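D-alanyl-D-alanine carboxypeptidase (PDB 1XP4) probably removes the C-terminal D-alanine from the peptides of cell-wall precursors, acting as a serine-type carboxypeptidase of the peptidase S11 family. Local coordinates at residues Leu28-Ala33 with Asp355-Gly360; Thr47-Tyr52 with Arg178-Lys183; Lys242-Ile247 with Asp272-Thr277; Lys282-Gly287 with Ala307-Asp312. All coordinates share one frame; numbering follows the deposited sequence.

The chain opens interaction 1 on strand 26-31 and closes it last, when the loop after strand 345-350 returns to that strand; the other three contacts nest inside this long loop. Interaction 2 comes next, joining helices 44-57 and 170-183. Interaction 3 follows in series and lays helix 262-277 against strand 244-253. Interaction 4 closes a short loop beyond strand 278-284, which continues directly from that helix. Interactions 1 and 3 touch where Leu28 packs on Met244 and Ile274, and interactions 2 and 3 touch where Ile247 meets Arg178 and Ile181. The five-stranded sheet is thereby tied to helices and to the C-terminal domain, while interaction 4 touches none of the others.

Interaction 1: residues Leu28-Ala33 with Asp355-Gly360; sequences LYEKDA and DLIGQG
A tight type II' beta turn, Ile357 to Gly360, comes up against the edge strand 26-31 of the five-stranded antiparallel sheet, at a point where Leu28 and Tyr29 form a classic beta bulge opposite Ala19. The contact thus joins a loop of the C-terminal domain to the sheet of the carboxypeptidase domain. Its close-packed part is carried by Ile357. With CG1 anti to the carbonyl carbon (chi1 -57°), the longer branch swings in beside the backbone N and sets CD1 over the Leu28 backbone, 3.5 Å from Leu28 O. The shorter branch, CG2, lies anti to the backbone N and comes within 4.0 Å of the same Leu28 O. A beta-branched residue suits this place because its two arms can lie along one piece of strand backbone. The CB of Leu28 points away from the turn, and the side chain packs on Ile274 and Phe278; Ile357 also touches Phe278, so both residues meet the same apolar neighbour.

The other side is loose. Glu30 directs its bent side chain at Gly358, but OE1 stops 4.0 Å from Gly358 CA, a plain contact between a carboxylate and an exposed glycine. Gly358 has a positive phi of 66°, which glycine adopts readily as the second residue of this turn. No hydrogen bond joins the two segments; nearby, Gly360 is backbone-bonded to Ile27, and Asp355 O accepts a bond from Lys26 NZ. Within the turn itself, Gly360 N donates to Ile357 O at 2.7 Å.

Interaction 2: residues Thr47-Tyr52 with Arg178-Lys183; sequences TVYLVY and RNLIKK
This is a buried helix-helix contact in the interior of the carboxypeptidase domain, where helices 44-57 and 170-183 run in nearly the same direction, the axes of the segments 47-52 and 178-183 approaching to 10.2 Å at an angle of 29°. Tyr49 does most of the bridging. Its CG stands anti to the backbone N (chi1 -171°), which carries the ring across to the second helix. There one edge of the ring meets Leu180, with Tyr49 CD1 3.8 Å from Leu180 CD1, and Tyr49 CE1 lies 3.6 Å from Asn179 O. The side chains of Tyr49 and Leu180 slide past one another in opposite directions, a flat ring being thin enough to lie alongside the leucine. Helix 44-57 begins with Lys44, the predicted proton acceptor that follows the predicted nucleophile Ser41 in the SxxK motif; Val48, one turn on, sits close to Lys44. The forked end of Leu180 serves two further neighbours: CD2 approaches Val48 CG1 at 4.3 Å, and CD1 approaches Tyr52 CD2 at the same distance. At the exposed border Lys183 crosses Tyr49 at about a right angle, its CG 3.6 Å from Tyr49 OH, before NZ pairs with Glu56.

Interaction 3: residues Lys242-Ile247 with Asp272-Thr277; sequences KGMRVI and DYISST
Lys242 starts with CG anti to its carbonyl carbon (chi1 -63°) and then runs extended, so that a straight chain carries its amine from the hairpin turn to the last turn of helix 262-277. Ile274 has the same first torsion, which leaves CG2 anti to the backbone N and puts CG1 beside that N, from where an anti chi2 carries CD1 toward the strand. Met244, a selenomethionine, extends from the strand and bends only at chi3 (88°), laying its methyl across the isoleucine at about a right angle: Met244 CE is 3.6 Å from Ile274 CG2. Val246, two residues on and therefore on the same face of the strand, meets the other branch tip to tip, with Val246 CG1 4.1 Å from Ile274 CD1. One branched helix residue spans two strand residues, and Leu28 of strand 26-31, next but one in the sheet, touches Met244. This is a helix packed on one face of the five-stranded sheet; Ile247, on the other face, meets helix 170-183.

Toward solvent, Lys242 CE lies 3.5 Å from Ser275 CB, and Lys242 NZ gives a weak hydrogen bond to Ser275 O at 2.9 Å. Ser275 OG is bound to Glu241 instead. A positive amine beside a carbonyl in the final turn probably offsets some of the negative character of the helix end, so an apolar interior is edged by a modest polar tie.

Interaction 4: residues Lys282-Gly287 with Ala307-Asp312; sequences KIVQQG and AVAPED
The two segments come closest at Gln286 and Glu311, whose CA atoms are 4.6 Å apart, and the backbone bond that ties the segments together is nearly straight: Gly287 N donates to Ala309 O at 2.7 Å with an angle of 178° at the hydrogen, in the plane of the carbonyl. Glycine fits at 287, where phi is 91° and a side chain would run into the preceding carbonyl oxygen.

Asp312 supplies the second firm bond. Its OD1 takes the amide hydrogen of Gln286 N at 2.8 Å, met nearly along the C-O axis. The other oxygen, OD2, faces Lys282, whose chain bends at chi3 and crosses the carboxylate obliquely; Lys282 NZ to Asp312 OD2 is 3.7 Å, a long salt bridge. A carboxylate suits this position because its two oxygens can serve a backbone amide and an ammonium group at once, and the lysine would probably help keep it ionised. Gln286 reaches out fully extended, CG anti to its backbone N, and its NE2 makes a weak bond to Pro310 O at 3.3 Å. The apolar element is small: Val284 CG1 lies against Ala309 CB at 3.6 Å, and a short methyl lets the backbones come near.

Ile283 and Val284 form a classic beta bulge opposite Ile313, where strand 278-284 ends beside strand 313-318. Val308 is meanwhile bonded to Val372 of the three-stranded sheet, so the contact lies at the junction of the two antiparallel sheets in the penicillin-binding protein 5-type C-terminal domain.

Interaction 1: residues Leu28-Ala33 with Asp355-Gly360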
# COMPACT_ATOMS: atom_id res chain seq x y z
N LEU A 28 -5.91 12.87 0.55
CA LEU A 28 -7.18 13.32 1.13
C LEU A 28 -7.00 14.01 2.48
O LEU A 28 -7.81 14.86 2.87
CB LEU A 28 -8.12 12.13 1.27
CG LEU A 28 -8.36 11.31 -0.00
CD1 LEU A 28 -9.24 10.12 0.32
CD2 LEU A 28 -8.99 12.20 -1.07
N TYR A 29 -5.96 13.63 3.21
CA TYR A 29 -5.67 14.21 4.51
C TYR A 29 -4.21 14.04 4.86
O TYR A 29 -3.58 13.03 4.54
CB TYR A 29 -6.50 13.54 5.60
CG TYR A 29 -6.20 14.11 6.96
CD1 TYR A 29 -6.79 15.30 7.38
CD2 TYR A 29 -5.25 13.52 7.79
CE1 TYR A 29 -6.44 15.89 8.58
CE2 TYR A 29 -4.90 14.11 9.00
CZ TYR A 29 -5.49 15.30 9.38
OH TYR A 29 -5.16 15.90 10.56
N GLU A 30 -3.67 15.02 5.57
CA GLU A 30 -2.28 14.95 5.95
C GLU A 30 -1.98 15.78 7.19
O GLU A 30 -2.68 16.75 7.48
CB GLU A 30 -1.42 15.40 4.75
CG GLU A 30 -0.45 16.54 4.99
CD GLU A 30 -1.13 17.86 5.27
OE1 GLU A 30 -2.04 18.24 4.51
OE2 GLU A 30 -0.74 18.54 6.25
N LYS A 31 -0.95 15.36 7.92
CA LYS A 31 -0.50 16.05 9.13
C LYS A 31 0.95 15.66 9.36
O LYS A 31 1.23 14.53 9.77
CB LYS A 31 -1.34 15.65 10.34
CG LYS A 31 -0.79 16.21 11.63
CD LYS A 31 -1.64 15.83 12.82
CE LYS A 31 -0.94 16.20 14.11
NZ LYS A 31 -1.77 15.90 15.32
N ASP A 32 1.87 16.58 9.09
CA ASP A 32 3.29 16.32 9.25
C ASP A 32 3.59 14.98 8.58
O ASP A 32 4.10 14.04 9.21
CB ASP A 32 3.65 16.28 10.74
CG ASP A 32 5.10 16.64 11.02
OD1 ASP A 32 5.84 16.94 10.06
OD2 ASP A 32 5.51 16.64 12.20
N ALA A 33 3.25 14.89 7.30
CA ALA A 33 3.42 13.66 6.53
C ALA A 33 4.74 13.51 5.79
O ALA A 33 4.95 12.50 5.13
CB ALA A 33 2.26 13.49 5.54
N ASP A 355 -8.03 20.79 -6.69
CA ASP A 355 -8.34 20.70 -5.27
C ASP A 355 -7.25 19.89 -4.56
O ASP A 355 -7.53 18.94 -3.82
CB ASP A 355 -9.70 20.03 -5.12
CG ASP A 355 -10.31 20.24 -3.75
OD1 ASP A 355 -9.56 20.59 -2.82
OD2 ASP A 355 -11.53 20.03 -3.61
N LEU A 356 -5.99 20.27 -4.77
CA LEU A 356 -4.86 19.57 -4.20
C LEU A 356 -4.68 19.75 -2.70
O LEU A 356 -4.58 20.86 -2.21
CB LEU A 356 -3.58 19.99 -4.91
CG LEU A 356 -3.71 19.94 -6.43
CD1 LEU A 356 -2.39 20.34 -7.06
CD2 LEU A 356 -4.13 18.54 -6.88
N ILE A 357 -4.62 18.63 -1.99
CA ILE A 357 -4.43 18.62 -0.55
C ILE A 357 -2.98 18.23 -0.30
O ILE A 357 -2.51 17.22 -0.82
CB ILE A 357 -5.39 17.60 0.10
CG1 ILE A 357 -6.82 17.96 -0.30
CG2 ILE A 357 -5.22 17.58 1.62
CD1 ILE A 357 -7.82 16.93 0.07
N GLY A 358 -2.27 19.02 0.50
CA GLY A 358 -0.88 18.72 0.76
C GLY A 358 -0.10 18.87 -0.53
O GLY A 358 -0.15 19.93 -1.15
N GLN A 359 0.61 17.83 -0.94
CA GLN A 359 1.36 17.90 -2.20
C GLN A 359 0.43 17.43 -3.32
O GLN A 359 0.86 17.25 -4.46
CB GLN A 359 2.60 17.00 -2.12
CG GLN A 359 3.38 17.18 -0.84
CD GLN A 359 4.75 16.56 -0.90
OE1 GLN A 359 5.65 17.09 -1.55
NE2 GLN A 359 4.93 15.43 -0.22
N GLY A 360 -0.84 17.24 -2.97
CA GLY A 360 -1.84 16.81 -3.94
C GLY A 360 -1.90 15.31 -4.15
O GLY A 360 -2.87 14.65 -3.77

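Interaction 2: residues Thr47-Tyr52 with Arg178-Lys183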
# COMPACT_ATOMS: atom_id res chain seq x y z
N THR A 47 9.48 -5.20 2.93
CA THR A 47 10.00 -6.57 2.93
C THR A 47 9.15 -7.50 2.08
O THR A 47 9.65 -8.19 1.18
CB THR A 47 10.05 -7.15 4.36
OG1 THR A 47 10.98 -6.40 5.16
CG2 THR A 47 10.46 -8.61 4.33
N VAL A 48 7.86 -7.51 2.39
CA VAL A 48 6.90 -8.34 1.69
C VAL A 48 6.80 -8.05 0.19
O VAL A 48 6.44 -8.94 -0.59
CB VAL A 48 5.51 -8.19 2.38
CG1 VAL A 48 4.39 -8.51 1.42
CG2 VAL A 48 5.45 -9.12 3.59
N TYR A 49 7.14 -6.83 -0.22
CA TYR A 49 7.10 -6.47 -1.63
C TYR A 49 8.19 -7.20 -2.39
O TYR A 49 7.99 -7.63 -3.52
CB TYR A 49 7.30 -4.97 -1.85
CG TYR A 49 7.04 -4.54 -3.27
CD1 TYR A 49 5.74 -4.21 -3.69
CD2 TYR A 49 8.07 -4.47 -4.21
CE1 TYR A 49 5.49 -3.80 -5.01
CE2 TYR A 49 7.82 -4.07 -5.53
CZ TYR A 49 6.53 -3.73 -5.92
OH TYR A 49 6.27 -3.31 -7.21
N LEU A 50 9.36 -7.33 -1.78
CA LEU A 50 10.44 -8.03 -2.45
C LEU A 50 10.14 -9.52 -2.54
O LEU A 50 10.59 -10.21 -3.47
CB LEU A 50 11.76 -7.76 -1.73
CG LEU A 50 12.19 -6.28 -1.69
CD1 LEU A 50 13.49 -6.13 -0.93
CD2 LEU A 50 12.35 -5.75 -3.12
N VAL A 51 9.36 -10.02 -1.58
CA VAL A 51 8.99 -11.43 -1.53
C VAL A 51 8.03 -11.78 -2.66
O VAL A 51 8.17 -12.83 -3.30
CB VAL A 51 8.31 -11.78 -0.20
CG1 VAL A 51 7.96 -13.25 -0.18
CG2 VAL A 51 9.23 -11.44 0.96
N TYR A 52 7.04 -10.92 -2.90
CA TYR A 52 6.09 -11.16 -3.98
C TYR A 52 6.82 -11.00 -5.30
O TYR A 52 6.52 -11.70 -6.28
CB TYR A 52 4.92 -10.17 -3.90
CG TYR A 52 3.82 -10.59 -2.95
CD1 TYR A 52 2.97 -11.65 -3.26
CD2 TYR A 52 3.65 -9.96 -1.72
CE1 TYR A 52 1.97 -12.06 -2.37
CE2 TYR A 52 2.66 -10.36 -0.82
CZ TYR A 52 1.83 -11.42 -1.15
OH TYR A 52 0.86 -11.83 -0.27
N ARG A 178 0.70 1.81 -1.33
CA ARG A 178 0.05 1.87 -2.63
C ARG A 178 0.70 0.95 -3.66
O ARG A 178 0.01 0.16 -4.32
CB ARG A 178 0.04 3.29 -3.17
CG ARG A 178 -0.79 3.43 -4.43
CD ARG A 178 -0.64 4.81 -5.07
NE ARG A 178 -1.40 4.89 -6.31
CZ ARG A 178 -0.89 5.31 -7.47
NH1 ARG A 178 0.38 5.70 -7.54
NH2 ARG A 178 -1.64 5.31 -8.56
N ASN A 179 2.02 1.03 -3.80
CA ASN A 179 2.70 0.19 -4.77
C ASN A 179 2.48 -1.29 -4.50
O ASN A 179 2.31 -2.08 -5.44
CB ASN A 179 4.19 0.49 -4.78
CG ASN A 179 4.49 1.88 -5.29
OD1 ASN A 179 3.71 2.43 -6.06
ND2 ASN A 179 5.61 2.45 -4.86
N LEU A 180 2.46 -1.66 -3.23
CA LEU A 180 2.24 -3.05 -2.87
C LEU A 180 0.83 -3.51 -3.26
O LEU A 180 0.67 -4.49 -3.98
CB LEU A 180 2.46 -3.25 -1.36
CG LEU A 180 2.14 -4.66 -0.85
CD1 LEU A 180 2.96 -5.68 -1.61
CD2 LEU A 180 2.43 -4.74 0.63
N ILE A 181 -0.19 -2.80 -2.78
CA ILE A 181 -1.57 -3.16 -3.08
C ILE A 181 -1.91 -3.16 -4.57
O ILE A 181 -2.60 -4.06 -5.06
CB ILE A 181 -2.56 -2.22 -2.36
CG1 ILE A 181 -2.47 -2.42 -0.86
CG2 ILE A 181 -3.98 -2.47 -2.85
CD1 ILE A 181 -3.36 -1.47 -0.07
N LYS A 182 -1.42 -2.16 -5.29
CA LYS A 182 -1.68 -2.06 -6.72
C LYS A 182 -0.99 -3.13 -7.55
O LYS A 182 -1.56 -3.62 -8.52
CB LYS A 182 -1.27 -0.68 -7.22
CG LYS A 182 -2.43 0.22 -7.56
CD LYS A 182 -1.95 1.63 -7.78
CE LYS A 182 -3.00 2.45 -8.48
NZ LYS A 182 -3.28 1.87 -9.82
N LYS A 183 0.24 -3.48 -7.19
CA LYS A 183 1.02 -4.47 -7.92
C LYS A 183 0.76 -5.92 -7.47
O LYS A 183 0.83 -6.85 -8.28
CB LYS A 183 2.51 -4.14 -7.78
CG LYS A 183 3.47 -5.14 -8.40
CD LYS A 183 3.28 -5.25 -9.89
CE LYS A 183 4.27 -6.24 -10.49
NZ LYS A 183 3.94 -6.56 -11.91

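Interaction 3: residues Lys242-Ile247 with Asp272-Thr277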
# COMPACT_ATOMS: atom_id res chain seq x y z
N LYS A 242 -17.72 3.29 0.96
CA LYS A 242 -18.56 4.00 -0.00
C LYS A 242 -18.02 3.87 -1.42
O LYS A 242 -17.98 4.85 -2.17
CB LYS A 242 -18.69 5.46 0.39
CG LYS A 242 -19.38 5.64 1.71
CD LYS A 242 -19.43 7.09 2.12
CE LYS A 242 -19.92 7.23 3.55
NZ LYS A 242 -19.99 8.67 3.97
N GLY A 243 -17.60 2.66 -1.76
CA GLY A 243 -17.08 2.38 -3.08
C GLY A 243 -15.67 2.85 -3.38
O GLY A 243 -15.16 2.62 -4.49
N MSE A 244 -15.02 3.49 -2.41
CA MSE A 244 -13.67 4.02 -2.60
C MSE A 244 -12.61 3.39 -1.70
O MSE A 244 -12.82 3.22 -0.49
CB MSE A 244 -13.71 5.54 -2.39
CG MSE A 244 -12.36 6.25 -2.43
SE MSE A 244 -12.58 8.18 -2.22
CE MSE A 244 -12.53 8.33 -0.30
N ARG A 245 -11.48 3.03 -2.29
CA ARG A 245 -10.38 2.43 -1.54
C ARG A 245 -9.46 3.51 -0.98
O ARG A 245 -8.94 4.36 -1.71
CB ARG A 245 -9.56 1.49 -2.42
CG ARG A 245 -8.43 0.82 -1.68
CD ARG A 245 -8.39 -0.65 -2.00
NE ARG A 245 -8.30 -1.42 -0.76
CZ ARG A 245 -8.82 -2.63 -0.59
NH1 ARG A 245 -9.46 -3.23 -1.59
NH2 ARG A 245 -8.71 -3.23 0.59
N VAL A 246 -9.26 3.46 0.33
CA VAL A 246 -8.44 4.44 1.00
C VAL A 246 -7.28 3.78 1.71
O VAL A 246 -7.45 2.74 2.35
CB VAL A 246 -9.27 5.20 2.06
CG1 VAL A 246 -8.36 6.15 2.84
CG2 VAL A 246 -10.40 5.97 1.39
N ILE A 247 -6.10 4.37 1.57
CA ILE A 247 -4.93 3.88 2.26
C ILE A 247 -4.68 4.88 3.37
O ILE A 247 -4.63 6.08 3.14
CB ILE A 247 -3.70 3.80 1.36
CG1 ILE A 247 -3.93 2.78 0.25
CG2 ILE A 247 -2.49 3.40 2.20
CD1 ILE A 247 -2.69 2.47 -0.56
N ASP A 272 -14.08 8.70 9.10
CA ASP A 272 -15.37 9.37 9.23
C ASP A 272 -15.22 10.71 8.52
O ASP A 272 -16.15 11.19 7.87
CB ASP A 272 -15.74 9.60 10.70
CG ASP A 272 -16.31 8.37 11.37
OD1 ASP A 272 -17.29 7.80 10.85
OD2 ASP A 272 -15.78 7.97 12.43
N TYR A 273 -14.05 11.32 8.66
CA TYR A 273 -13.78 12.60 8.03
C TYR A 273 -13.80 12.46 6.52
O TYR A 273 -14.54 13.16 5.82
CB TYR A 273 -12.41 13.12 8.46
CG TYR A 273 -11.91 14.30 7.64
CD1 TYR A 273 -12.54 15.54 7.71
CD2 TYR A 273 -10.80 14.16 6.80
CE1 TYR A 273 -12.07 16.61 6.96
CE2 TYR A 273 -10.33 15.23 6.05
CZ TYR A 273 -10.97 16.45 6.13
OH TYR A 273 -10.53 17.52 5.37
N ILE A 274 -12.98 11.54 6.03
CA ILE A 274 -12.86 11.29 4.60
C ILE A 274 -14.15 10.97 3.87
O ILE A 274 -14.39 11.46 2.77
CB ILE A 274 -11.85 10.17 4.34
CG1 ILE A 274 -10.47 10.63 4.81
CG2 ILE A 274 -11.84 9.80 2.87
CD1 ILE A 274 -9.45 9.53 4.88
N SER A 275 -14.99 10.15 4.50
CA SER A 275 -16.25 9.75 3.90
C SER A 275 -17.32 10.84 3.92
O SER A 275 -18.23 10.84 3.08
CB SER A 275 -16.78 8.49 4.57
OG SER A 275 -15.91 7.41 4.29
N SER A 276 -17.23 11.75 4.87
CA SER A 276 -18.21 12.81 4.92
C SER A 276 -17.71 14.01 4.11
O SER A 276 -18.49 14.90 3.77
CB SER A 276 -18.47 13.23 6.37
OG SER A 276 -17.35 13.91 6.91
N THR A 277 -16.42 14.03 3.79
CA THR A 277 -15.80 15.13 3.05
C THR A 277 -15.61 14.91 1.54
O THR A 277 -15.62 15.86 0.77
CB THR A 277 -14.41 15.45 3.61
OG1 THR A 277 -14.49 15.66 5.02
CG2 THR A 277 -13.83 16.69 2.92

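Interaction 4: residues Lys282-Gly287 with Ala307-Asp312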
# COMPACT_ATOMS: atom_id res chain seq x y z
N LYS A 282 -19.85 9.74 -10.43
CA LYS A 282 -19.65 9.10 -11.73
C LYS A 282 -19.81 10.16 -12.81
O LYS A 282 -20.84 10.82 -12.89
CB LYS A 282 -20.65 7.96 -11.93
CG LYS A 282 -20.41 7.12 -13.19
CD LYS A 282 -21.14 5.78 -13.13
CE LYS A 282 -22.65 5.95 -13.00
NZ LYS A 282 -23.36 4.65 -12.83
N ILE A 283 -18.78 10.32 -13.65
CA ILE A 283 -18.81 11.31 -14.72
C ILE A 283 -19.10 10.72 -16.09
O ILE A 283 -19.74 11.37 -16.92
CB ILE A 283 -17.49 12.10 -14.80
CG1 ILE A 283 -16.31 11.15 -15.03
CG2 ILE A 283 -17.30 12.93 -13.53
CD1 ILE A 283 -15.00 11.86 -15.34
N VAL A 284 -18.60 9.52 -16.35
CA VAL A 284 -18.83 8.87 -17.63
C VAL A 284 -19.33 7.46 -17.40
O VAL A 284 -18.84 6.74 -16.52
CB VAL A 284 -17.55 8.83 -18.51
CG1 VAL A 284 -17.86 8.24 -19.88
CG2 VAL A 284 -17.00 10.23 -18.67
N GLN A 285 -20.31 7.06 -18.21
CA GLN A 285 -20.92 5.75 -18.12
C GLN A 285 -20.25 4.84 -19.13
O GLN A 285 -19.87 5.27 -20.22
CB GLN A 285 -22.40 5.87 -18.45
CG GLN A 285 -23.32 5.02 -17.62
CD GLN A 285 -24.25 5.86 -16.78
OE1 GLN A 285 -24.50 7.03 -17.10
NE2 GLN A 285 -24.79 5.28 -15.70
N GLN A 286 -20.10 3.57 -18.77
CA GLN A 286 -19.49 2.61 -19.67
C GLN A 286 -20.27 2.60 -20.98
O GLN A 286 -21.50 2.63 -20.97
CB GLN A 286 -19.52 1.22 -19.04
CG GLN A 286 -19.16 0.11 -19.99
CD GLN A 286 -19.28 -1.24 -19.33
OE1 GLN A 286 -20.35 -1.60 -18.83
NE2 GLN A 286 -18.19 -2.00 -19.32
N GLY A 287 -19.55 2.58 -22.10
CA GLY A 287 -20.17 2.57 -23.41
C GLY A 287 -20.37 3.95 -23.99
O GLY A 287 -20.52 4.12 -25.20
N ALA A 307 -14.75 7.21 -29.23
CA ALA A 307 -14.00 6.72 -28.11
C ALA A 307 -14.81 7.06 -26.87
O ALA A 307 -14.99 8.19 -26.53
CB ALA A 307 -12.69 7.51 -28.06
N VAL A 308 -14.86 5.85 -26.33
CA VAL A 308 -15.84 5.49 -25.34
C VAL A 308 -15.21 4.90 -24.08
O VAL A 308 -14.11 4.37 -24.11
CB VAL A 308 -16.81 4.46 -25.96
CG1 VAL A 308 -17.55 3.72 -24.89
CG2 VAL A 308 -17.79 5.17 -26.89
N ALA A 309 -15.93 5.01 -22.97
CA ALA A 309 -15.47 4.41 -21.69
C ALA A 309 -15.78 2.92 -21.64
O ALA A 309 -16.88 2.51 -21.97
CB ALA A 309 -16.18 5.15 -20.58
N PRO A 310 -14.81 2.04 -21.32
CA PRO A 310 -15.42 0.72 -21.39
C PRO A 310 -15.32 0.06 -20.01
O PRO A 310 -15.07 -1.13 -19.81
CB PRO A 310 -14.45 -0.07 -22.26
CG PRO A 310 -13.05 0.37 -21.84
CD PRO A 310 -13.34 1.86 -21.33
N GLU A 311 -15.56 0.95 -19.04
CA GLU A 311 -15.87 0.62 -17.65
C GLU A 311 -16.39 1.92 -17.07
O GLU A 311 -16.29 2.96 -17.69
CB GLU A 311 -14.62 0.20 -16.89
CG GLU A 311 -14.11 -1.17 -17.36
CD GLU A 311 -12.90 -1.61 -16.55
OE1 GLU A 311 -12.35 -0.81 -15.80
OE2 GLU A 311 -12.56 -2.80 -16.62
N ASP A 312 -16.98 1.88 -15.87
CA ASP A 312 -17.55 3.15 -15.40
C ASP A 312 -16.42 4.06 -14.80
O ASP A 312 -15.60 3.62 -14.02
CB ASP A 312 -18.61 2.82 -14.31
CG ASP A 312 -20.04 2.63 -14.88
OD1 ASP A 312 -20.24 2.92 -16.03
OD2 ASP A 312 -20.94 2.21 -14.15